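Local atomic coordinates of odorant-binding protein 2a (Homo sapiens, PDB entry 4RUN), a protein that binds and transports small hydrophobic volatile molecules in nasal mucus, with a preference for aldehydes and large fatty acids. Residues D9-W14 / V39-G44; R32-V37 / P145-S150; L47-T52 / I64-T69. The protein carries 2 engineered substitutions. All blocks are in the same frame, centred on the assembly; numbering follows the deposited sequence.

Interaction 1. Residues D9-W14 / V39-G44; sequences DITGTW and VTALGG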
loop_
_atom_site.group_PDB
_atom_site.type_symbol
_atom_site.label_atom_id
_atom_site.label_comp_id
_atom_site.label_asym_id
_atom_site.label_seq_id
_atom_site.Cartn_x
_atom_site.Cartn_y
_atom_site.Cartn_z
ATOM N N ASP A 9 -13.323 1.628 8.225
ATOM C CA ASP A 9 -13.002 0.386 8.930
ATOM C C ASP A 9 -11.831 -0.289 8.209
ATOM O O ASP A 9 -11.805 -0.403 6.978
ATOM C CB ASP A 9 -14.211 -0.555 9.034
ATOM C CG ASP A 9 -14.181 -1.413 10.291
ATOM O OD1 ASP A 9 -13.076 -1.734 10.779
ATOM O OD2 ASP A 9 -15.275 -1.775 10.782
ATOM N N ILE A 10 -10.861 -0.714 9.007
ATOM C CA ILE A 10 -9.481 -0.849 8.561
ATOM C C ILE A 10 -8.759 -2.151 8.971
ATOM O O ILE A 10 -7.838 -2.587 8.280
ATOM C CB ILE A 10 -8.724 0.363 9.142
ATOM C CG1 ILE A 10 -9.495 1.664 8.833
ATOM C CG2 ILE A 10 -7.292 0.418 8.642
ATOM C CD1 ILE A 10 -8.898 2.917 9.433
ATOM N N THR A 11 -9.149 -2.755 10.093
ATOM C CA THR A 11 -8.480 -3.960 10.605
ATOM C C THR A 11 -8.892 -5.214 9.839
ATOM O O THR A 11 -9.896 -5.213 9.153
ATOM C CB THR A 11 -8.777 -4.180 12.104
ATOM O OG1 THR A 11 -10.176 -4.406 12.292
ATOM C CG2 THR A 11 -8.348 -2.971 12.932
ATOM N N GLY A 12 -8.117 -6.287 9.977
ATOM C CA GLY A 12 -8.362 -7.544 9.260
ATOM C C GLY A 12 -7.427 -7.732 8.070
ATOM O O GLY A 12 -6.358 -7.124 7.999
ATOM N N THR A 13 -7.833 -8.584 7.136
ATOM C CA THR A 13 -7.016 -8.895 5.967
ATOM C C THR A 13 -7.330 -7.942 4.804
ATOM O O THR A 13 -8.492 -7.635 4.542
ATOM C CB THR A 13 -7.211 -10.362 5.523
ATOM O OG1 THR A 13 -6.752 -11.233 6.554
ATOM C CG2 THR A 13 -6.436 -10.669 4.239
ATOM N N TRP A 14 -6.273 -7.457 4.148
ATOM C CA TRP A 14 -6.373 -6.699 2.906
ATOM C C TRP A 14 -5.456 -7.310 1.860
ATOM O O TRP A 14 -4.461 -7.944 2.177
ATOM C CB TRP A 14 -5.947 -5.255 3.096
ATOM C CG TRP A 14 -6.825 -4.437 3.944
ATOM C CD1 TRP A 14 -6.775 -4.319 5.295
ATOM C CD2 TRP A 14 -7.857 -3.564 3.504
ATOM N NE1 TRP A 14 -7.718 -3.432 5.730
ATOM C CE2 TRP A 14 -8.402 -2.952 4.650
ATOM C CE3 TRP A 14 -8.385 -3.240 2.254
ATOM C CZ2 TRP A 14 -9.451 -2.036 4.586
ATOM C CZ3 TRP A 14 -9.429 -2.331 2.192
ATOM C CH2 TRP A 14 -9.947 -1.740 3.352
ATOM N N VAL A 39 -3.992 -6.261 9.306
ATOM C CA VAL A 39 -4.041 -5.031 10.079
ATOM C C VAL A 39 -4.726 -5.315 11.417
ATOM O O VAL A 39 -5.855 -5.798 11.444
ATOM C CB VAL A 39 -4.803 -3.937 9.298
ATOM C CG1 VAL A 39 -4.826 -2.622 10.067
ATOM C CG2 VAL A 39 -4.168 -3.731 7.931
ATOM N N THR A 40 -4.040 -5.007 12.516
ATOM C CA THR A 40 -4.573 -5.218 13.861
ATOM C C THR A 40 -4.528 -3.912 14.649
ATOM O O THR A 40 -3.584 -3.140 14.505
ATOM C CB THR A 40 -3.765 -6.288 14.620
ATOM O OG1 THR A 40 -2.370 -5.975 14.561
ATOM C CG2 THR A 40 -3.978 -7.653 14.009
ATOM N N ALA A 41 -5.545 -3.676 15.482
ATOM C CA ALA A 41 -5.602 -2.496 16.357
ATOM C C ALA A 41 -4.811 -2.741 17.639
ATOM O O ALA A 41 -4.732 -3.874 18.116
ATOM C CB ALA A 41 -7.047 -2.151 16.693
ATOM N N LEU A 42 -4.226 -1.676 18.188
ATOM C CA LEU A 42 -3.398 -1.772 19.393
ATOM C C LEU A 42 -3.913 -0.857 20.510
ATOM O O LEU A 42 -3.183 -0.536 21.445
ATOM C CB LEU A 42 -1.949 -1.409 19.053
ATOM C CG LEU A 42 -1.310 -2.204 17.908
ATOM C CD1 LEU A 42 0.045 -1.611 17.538
ATOM C CD2 LEU A 42 -1.188 -3.677 18.275
ATOM N N GLY A 43 -5.173 -0.443 20.414
ATOM C CA GLY A 43 -5.733 0.504 21.364
ATOM C C GLY A 43 -5.275 1.925 21.100
ATOM O O GLY A 43 -4.183 2.156 20.568
ATOM N N GLY A 44 -6.118 2.880 21.487
ATOM C CA GLY A 44 -5.872 4.297 21.232
ATOM C C GLY A 44 -5.958 4.673 19.763
ATOM O O GLY A 44 -5.425 5.712 19.358
#
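G12 and W14, the fixed positions of the lipocalin G-x-W signature at the start of strand 12-21, meet V39 on the neighbouring antiparallel strand 33-41. G12 and V39 form a hydrogen-bonded pair: G12 N donates to V39 O (2.7 Å), and V39 N returns a bond to G12 O (2.8 Å). The branches of V39 divide the work. With CG1 anti to the backbone N (chi1 -178°), CG2 falls beside that N, and V39 CG2 comes within 3.8 Å of W14 CD1, approaching the indole obliquely. V39 CG1 lies 3.5 Å from I10 O and packs on I10 CG2 at 4.2 Å. W14 NE1 also donates to I10 O (2.7 Å, 168°), so the indole ties the incoming loop to the strand; the donor sits above that carbonyl plane. Further along, T11 CG2 packs on A41 CB at 4.1 Å. An alanine in place of W14 would probably leave I10 O without its indole donor and open a gap beside V39 CG2. R116 makes a cation-pi contact with W14 and bonds T11 O and T13 O, the tryptophan-arginine arrangement characteristic of the lipocalin barrel.

Interaction 2. Residues R32-V37 / P145-S150; sequences RKVSPV and PLQTGS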
loop_
_atom_site.group_PDB
_atom_site.type_symbol
_atom_site.label_atom_id
_atom_site.label_comp_id
_atom_site.label_asym_id
_atom_site.label_seq_id
_atom_site.Cartn_x
_atom_site.Cartn_y
_atom_site.Cartn_z
ATOM N N ARG A 32 7.927 -8.084 -6.396
ATOM C CA ARG A 32 7.512 -9.037 -7.413
ATOM C C ARG A 32 6.268 -9.723 -6.933
ATOM O O ARG A 32 5.365 -9.991 -7.711
ATOM C CB ARG A 32 8.551 -10.134 -7.633
ATOM C CG ARG A 32 9.831 -9.696 -8.316
ATOM C CD ARG A 32 10.856 -10.826 -8.295
ATOM N NE ARG A 32 10.275 -12.129 -8.673
ATOM C CZ ARG A 32 10.317 -13.258 -7.945
ATOM N NH1 ARG A 32 10.918 -13.310 -6.763
ATOM N NH2 ARG A 32 9.745 -14.366 -8.408
ATOM N N LYS A 33 6.264 -10.064 -5.651
ATOM C CA LYS A 33 5.187 -10.812 -5.037
ATOM C C LYS A 33 4.829 -10.097 -3.766
ATOM O O LYS A 33 5.567 -9.251 -3.323
ATOM C CB LYS A 33 5.629 -12.241 -4.732
ATOM C CG LYS A 33 6.175 -12.971 -5.955
ATOM C CD LYS A 33 6.684 -14.369 -5.633
ATOM C CE LYS A 33 6.631 -15.257 -6.866
ATOM N NZ LYS A 33 7.120 -16.632 -6.584
ATOM N N VAL A 34 3.687 -10.435 -3.189
ATOM C CA VAL A 34 3.219 -9.788 -1.973
ATOM C C VAL A 34 2.167 -10.654 -1.280
ATOM O O VAL A 34 1.323 -11.254 -1.935
ATOM C CB VAL A 34 2.643 -8.388 -2.285
ATOM C CG1 VAL A 34 1.349 -8.505 -3.080
ATOM C CG2 VAL A 34 2.422 -7.600 -1.000
ATOM N N SER A 35 2.237 -10.726 0.044
ATOM C CA SER A 35 1.287 -11.497 0.836
ATOM C C SER A 35 0.056 -10.658 1.135
ATOM O O SER A 35 0.027 -9.476 0.802
ATOM C CB SER A 35 1.952 -11.925 2.142
ATOM O OG SER A 35 2.185 -10.808 2.991
ATOM N N PRO A 36 -0.973 -11.258 1.768
ATOM C CA PRO A 36 -2.044 -10.441 2.341
ATOM C C PRO A 36 -1.521 -9.564 3.467
ATOM O O PRO A 36 -0.543 -9.922 4.119
ATOM C CB PRO A 36 -3.033 -11.473 2.902
ATOM C CG PRO A 36 -2.745 -12.728 2.157
ATOM C CD PRO A 36 -1.273 -12.697 1.885
ATOM N N VAL A 37 -2.174 -8.430 3.680
ATOM C CA VAL A 37 -1.811 -7.521 4.741
ATOM C C VAL A 37 -2.761 -7.712 5.914
ATOM O O VAL A 37 -3.972 -7.555 5.768
ATOM C CB VAL A 37 -1.896 -6.065 4.257
ATOM C CG1 VAL A 37 -1.401 -5.114 5.342
ATOM C CG2 VAL A 37 -1.104 -5.882 2.963
ATOM N N PRO A 145 1.871 -6.658 -8.448
ATOM C CA PRO A 145 2.652 -7.799 -7.992
ATOM C C PRO A 145 1.816 -9.055 -7.814
ATOM O O PRO A 145 0.600 -8.979 -7.696
ATOM C CB PRO A 145 3.238 -7.320 -6.666
ATOM C CG PRO A 145 2.333 -6.240 -6.206
ATOM C CD PRO A 145 1.768 -5.593 -7.440
ATOM N N LEU A 146 2.470 -10.205 -7.860
ATOM C CA LEU A 146 1.799 -11.486 -7.697
ATOM C C LEU A 146 1.322 -11.615 -6.269
ATOM O O LEU A 146 2.083 -11.337 -5.346
ATOM C CB LEU A 146 2.762 -12.604 -8.016
ATOM C CG LEU A 146 2.949 -12.880 -9.501
ATOM C CD1 LEU A 146 4.030 -13.954 -9.637
ATOM C CD2 LEU A 146 1.634 -13.273 -10.176
ATOM N N GLN A 147 0.056 -11.985 -6.079
ATOM C CA GLN A 147 -0.470 -12.173 -4.733
ATOM C C GLN A 147 -0.164 -13.583 -4.275
ATOM O O GLN A 147 -0.415 -14.536 -5.003
ATOM C CB GLN A 147 -1.964 -11.909 -4.673
ATOM C CG GLN A 147 -2.420 -11.534 -3.259
ATOM C CD GLN A 147 -2.454 -10.035 -3.035
ATOM O OE1 GLN A 147 -1.901 -9.515 -2.049
ATOM N NE2 GLN A 147 -3.118 -9.322 -3.946
ATOM N N THR A 148 0.394 -13.706 -3.075
ATOM C CA THR A 148 0.885 -14.984 -2.580
ATOM C C THR A 148 0.628 -15.107 -1.092
ATOM O O THR A 148 0.146 -14.177 -0.465
ATOM C CB THR A 148 2.407 -15.118 -2.794
ATOM O OG1 THR A 148 3.078 -14.064 -2.089
ATOM C CG2 THR A 148 2.760 -15.054 -4.276
ATOM N N GLY A 149 0.946 -16.273 -0.540
ATOM C CA GLY A 149 1.071 -16.431 0.895
ATOM C C GLY A 149 2.390 -15.800 1.311
ATOM O O GLY A 149 3.113 -15.232 0.482
ATOM N N SER A 150 2.706 -15.904 2.599
ATOM C CA SER A 150 3.967 -15.393 3.119
ATOM C C SER A 150 5.141 -16.041 2.395
ATOM O O SER A 150 5.082 -17.212 2.019
ATOM C CB SER A 150 4.073 -15.661 4.624
ATOM O OG SER A 150 5.347 -15.291 5.125
#
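K33 and L146 lie side by side with their chains pointing the same way, on one face of a short parallel pairing between strand 33-41 and strand 146-147. CB of K33 packs against T148 CG2 at 4.0 Å and passes near the carbonyl oxygen of L146. With CG anti to the carbonyl carbon (chi1 -55°), the lysine starts alongside L146, and K33 CG meets L146 CB at 4.0 Å. The chain then runs extended, bringing K33 CE to L146 CD1, again 4.0 Å, before the terminal amine departs from 145-150. The contact of this side chain with the segment is thus made by its methylenes.

The backbones are joined by three hydrogen bonds. L146 N donates to R32 O (2.9 Å), V34 N to L146 O (2.8 Å), and T148 N to V34 O (2.9 Å); the V34 N-H is bent, at 134°. S35 CA adds a CA-H...O contact to T148 O (3.2 Å).

On the other face V34 and Q147 cross obliquely. V34 CG1 lies between the backbone N and carbonyl carbon (chi1 68°), touching P145 CG at 4.0 Å and the amide of Q147 near OE1. The amide NH2 of Q147 bonds V16 O on strand 12-21, while S35 OG is hydrogen-bonded to T52 N and R32 NH1 to E56 O. Main-chain bonds therefore hold the two segments together, helped by aliphatic packing, whereas these polar side-chain ends bind residues of strands 12-21 and 47-55 and, for R32, E56 just beyond the latter, tying the joint into the surrounding sheet.

Interaction 3. Residues L47-T52 / I64-T69; sequences LEATFT and ILMRKT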
loop_
_atom_site.group_PDB
_atom_site.type_symbol
_atom_site.label_atom_id
_atom_site.label_comp_id
_atom_site.label_asym_id
_atom_site.label_seq_id
_atom_site.Cartn_x
_atom_site.Cartn_y
_atom_site.Cartn_z
ATOM N N LEU A 47 -2.633 1.397 14.953
ATOM C CA LEU A 47 -2.740 0.164 14.199
ATOM C C LEU A 47 -1.380 -0.425 13.892
ATOM O O LEU A 47 -0.338 0.180 14.138
ATOM C CB LEU A 47 -3.484 0.417 12.892
ATOM C CG LEU A 47 -4.885 1.007 13.008
ATOM C CD1 LEU A 47 -5.465 1.218 11.620
ATOM C CD2 LEU A 47 -5.791 0.118 13.854
ATOM N N GLU A 48 -1.417 -1.632 13.353
ATOM C CA GLU A 48 -0.229 -2.323 12.954
ATOM C C GLU A 48 -0.571 -3.155 11.750
ATOM O O GLU A 48 -1.558 -3.889 11.763
ATOM C CB GLU A 48 0.217 -3.221 14.079
ATOM C CG GLU A 48 1.476 -4.003 13.803
ATOM C CD GLU A 48 1.756 -4.936 14.942
ATOM O OE1 GLU A 48 0.990 -5.901 15.107
ATOM O OE2 GLU A 48 2.709 -4.671 15.695
ATOM N N ALA A 49 0.243 -3.015 10.708
ATOM C CA ALA A 49 0.078 -3.781 9.490
ATOM C C ALA A 49 1.252 -4.736 9.370
ATOM O O ALA A 49 2.392 -4.335 9.560
ATOM C CB ALA A 49 0.023 -2.850 8.289
ATOM N N THR A 50 0.966 -5.992 9.037
ATOM C CA THR A 50 2.001 -7.016 8.861
ATOM C C THR A 50 1.849 -7.658 7.491
ATOM O O THR A 50 0.742 -7.992 7.092
ATOM C CB THR A 50 1.955 -8.107 9.960
ATOM O OG1 THR A 50 0.624 -8.619 10.108
ATOM C CG2 THR A 50 2.413 -7.540 11.277
ATOM N N PHE A 51 2.953 -7.793 6.762
ATOM C CA PHE A 51 2.939 -8.419 5.441
ATOM C C PHE A 51 4.356 -8.771 5.005
ATOM O O PHE A 51 5.336 -8.375 5.637
ATOM C CB PHE A 51 2.314 -7.498 4.393
ATOM C CG PHE A 51 3.020 -6.190 4.249
ATOM C CD1 PHE A 51 2.688 -5.120 5.065
ATOM C CD2 PHE A 51 4.018 -6.019 3.298
ATOM C CE1 PHE A 51 3.339 -3.907 4.941
ATOM C CE2 PHE A 51 4.676 -4.805 3.165
ATOM C CZ PHE A 51 4.337 -3.749 3.992
ATOM N N THR A 52 4.447 -9.529 3.918
ATOM C CA THR A 52 5.724 -9.884 3.324
ATOM C C THR A 52 5.657 -9.641 1.832
ATOM O O THR A 52 4.571 -9.587 1.255
ATOM C CB THR A 52 6.077 -11.359 3.591
ATOM O OG1 THR A 52 5.156 -12.222 2.915
ATOM C CG2 THR A 52 6.031 -11.654 5.073
ATOM N N ILE A 64 4.425 -2.721 10.594
ATOM C CA ILE A 64 4.439 -1.274 10.639
ATOM C C ILE A 64 3.444 -0.743 11.638
ATOM O O ILE A 64 2.250 -0.955 11.504
ATOM C CB ILE A 64 4.105 -0.679 9.269
ATOM C CG1 ILE A 64 5.118 -1.172 8.243
ATOM C CG2 ILE A 64 4.095 0.848 9.342
ATOM C CD1 ILE A 64 4.840 -0.699 6.835
ATOM N N LEU A 65 3.963 -0.030 12.628
ATOM C CA LEU A 65 3.145 0.724 13.542
ATOM C C LEU A 65 2.606 1.953 12.816
ATOM O O LEU A 65 3.382 2.774 12.316
ATOM C CB LEU A 65 3.989 1.124 14.748
ATOM C CG LEU A 65 3.336 1.976 15.831
ATOM C CD1 LEU A 65 2.017 1.377 16.290
ATOM C CD2 LEU A 65 4.295 2.160 16.997
ATOM N N MET A 66 1.275 2.056 12.754
ATOM C CA MET A 66 0.571 3.160 12.112
ATOM C C MET A 66 -0.165 3.951 13.182
ATOM O O MET A 66 -1.154 3.481 13.745
ATOM C CB MET A 66 -0.446 2.641 11.108
ATOM C CG MET A 66 0.153 1.871 9.948
ATOM S SD MET A 66 -1.032 1.010 8.897
ATOM C CE MET A 66 -2.248 2.290 8.667
ATOM N N ARG A 67 0.306 5.154 13.471
ATOM C CA ARG A 67 -0.272 5.927 14.560
ATOM C C ARG A 67 -1.455 6.774 14.092
ATOM O O ARG A 67 -1.485 7.266 12.967
ATOM C CB ARG A 67 0.793 6.798 15.231
ATOM C CG ARG A 67 1.995 6.012 15.738
ATOM C CD ARG A 67 2.408 6.452 17.135
ATOM N NE ARG A 67 3.729 5.943 17.516
ATOM C CZ ARG A 67 4.112 5.647 18.760
ATOM N NH1 ARG A 67 3.279 5.776 19.789
ATOM N NH2 ARG A 67 5.343 5.198 18.979
ATOM N N LYS A 68 -2.423 6.928 14.985
ATOM C CA LYS A 68 -3.599 7.757 14.764
ATOM C C LYS A 68 -3.167 9.196 14.444
ATOM O O LYS A 68 -2.070 9.617 14.810
ATOM C CB LYS A 68 -4.432 7.737 16.053
ATOM C CG LYS A 68 -5.814 8.378 16.009
ATOM C CD LYS A 68 -6.147 9.055 17.342
ATOM C CE LYS A 68 -7.641 9.090 17.621
ATOM N NZ LYS A 68 -8.444 9.520 16.442
ATOM N N THR A 69 -4.021 9.938 13.747
ATOM C CA THR A 69 -3.873 11.395 13.639
ATOM C C THR A 69 -5.234 12.037 13.825
ATOM O O THR A 69 -6.242 11.339 13.980
ATOM C CB THR A 69 -3.309 11.845 12.281
ATOM O OG1 THR A 69 -4.304 11.664 11.267
ATOM C CG2 THR A 69 -2.041 11.074 11.931
#
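I64 pairs with A49, and M66 with L47, where strand 58-66 runs antiparallel to strand 47-55; the axes of 47-52 and 64-66 approach to 4.6 Å at 151°. At I64 both backbone polar atoms are used: I64 N donates to A49 O (2.8 Å), and A49 N donates to I64 O (3.0 Å). The side chain of I64 carries CD1 to the edge of the F51 ring, near its plane, 4.0 Å from F51 CE1. F51 CG stands between its backbone N and carbonyl carbon (chi1 59°), a position from which the ring presents its CE1 edge to I64 CD1. L65 follows in the non-hydrogen-bonded pair with E48, on the other face, and L65 CD1 lies 3.4 Å from L47 O. M66 closes the pairing by two bonds, L47 N to M66 O and M66 N to L47 O, both 2.8 Å. M66 SD packs on A49 CB at 4.0 Å. A citrate, probably from the crystallisation liquor, lies about 4 Å from the I64 side chain. The face bearing L47, A49, I64 and M66 is apolar and buried, which is consistent with the interior of a lipocalin calyx suited to hydrophobic ligands, while paired amides and carbonyls hold the wall together.

In the fold
All three contacts lie in one curled sheet. Strand 33-41 is shared by interactions 1 and 2, whose centres are about 19 Å apart, and it pairs in turn with strand 47-55 of interaction 3. Interaction 3 lies about 8 Å from interaction 1 and about 17 Å from interaction 2, between centres. Along the chain interactions 1 and 3 are in series, each within a hairpin, whereas interaction 2 brings back the C-terminal segment and encloses interaction 3. Probable hydrogen bonds W14 O to V37 N and T40 N to E48 O link interaction 1 to interactions 2 and 3. Just beyond 145-150, the disulfide between C59 and C151 fastens the returning chain to the barrel.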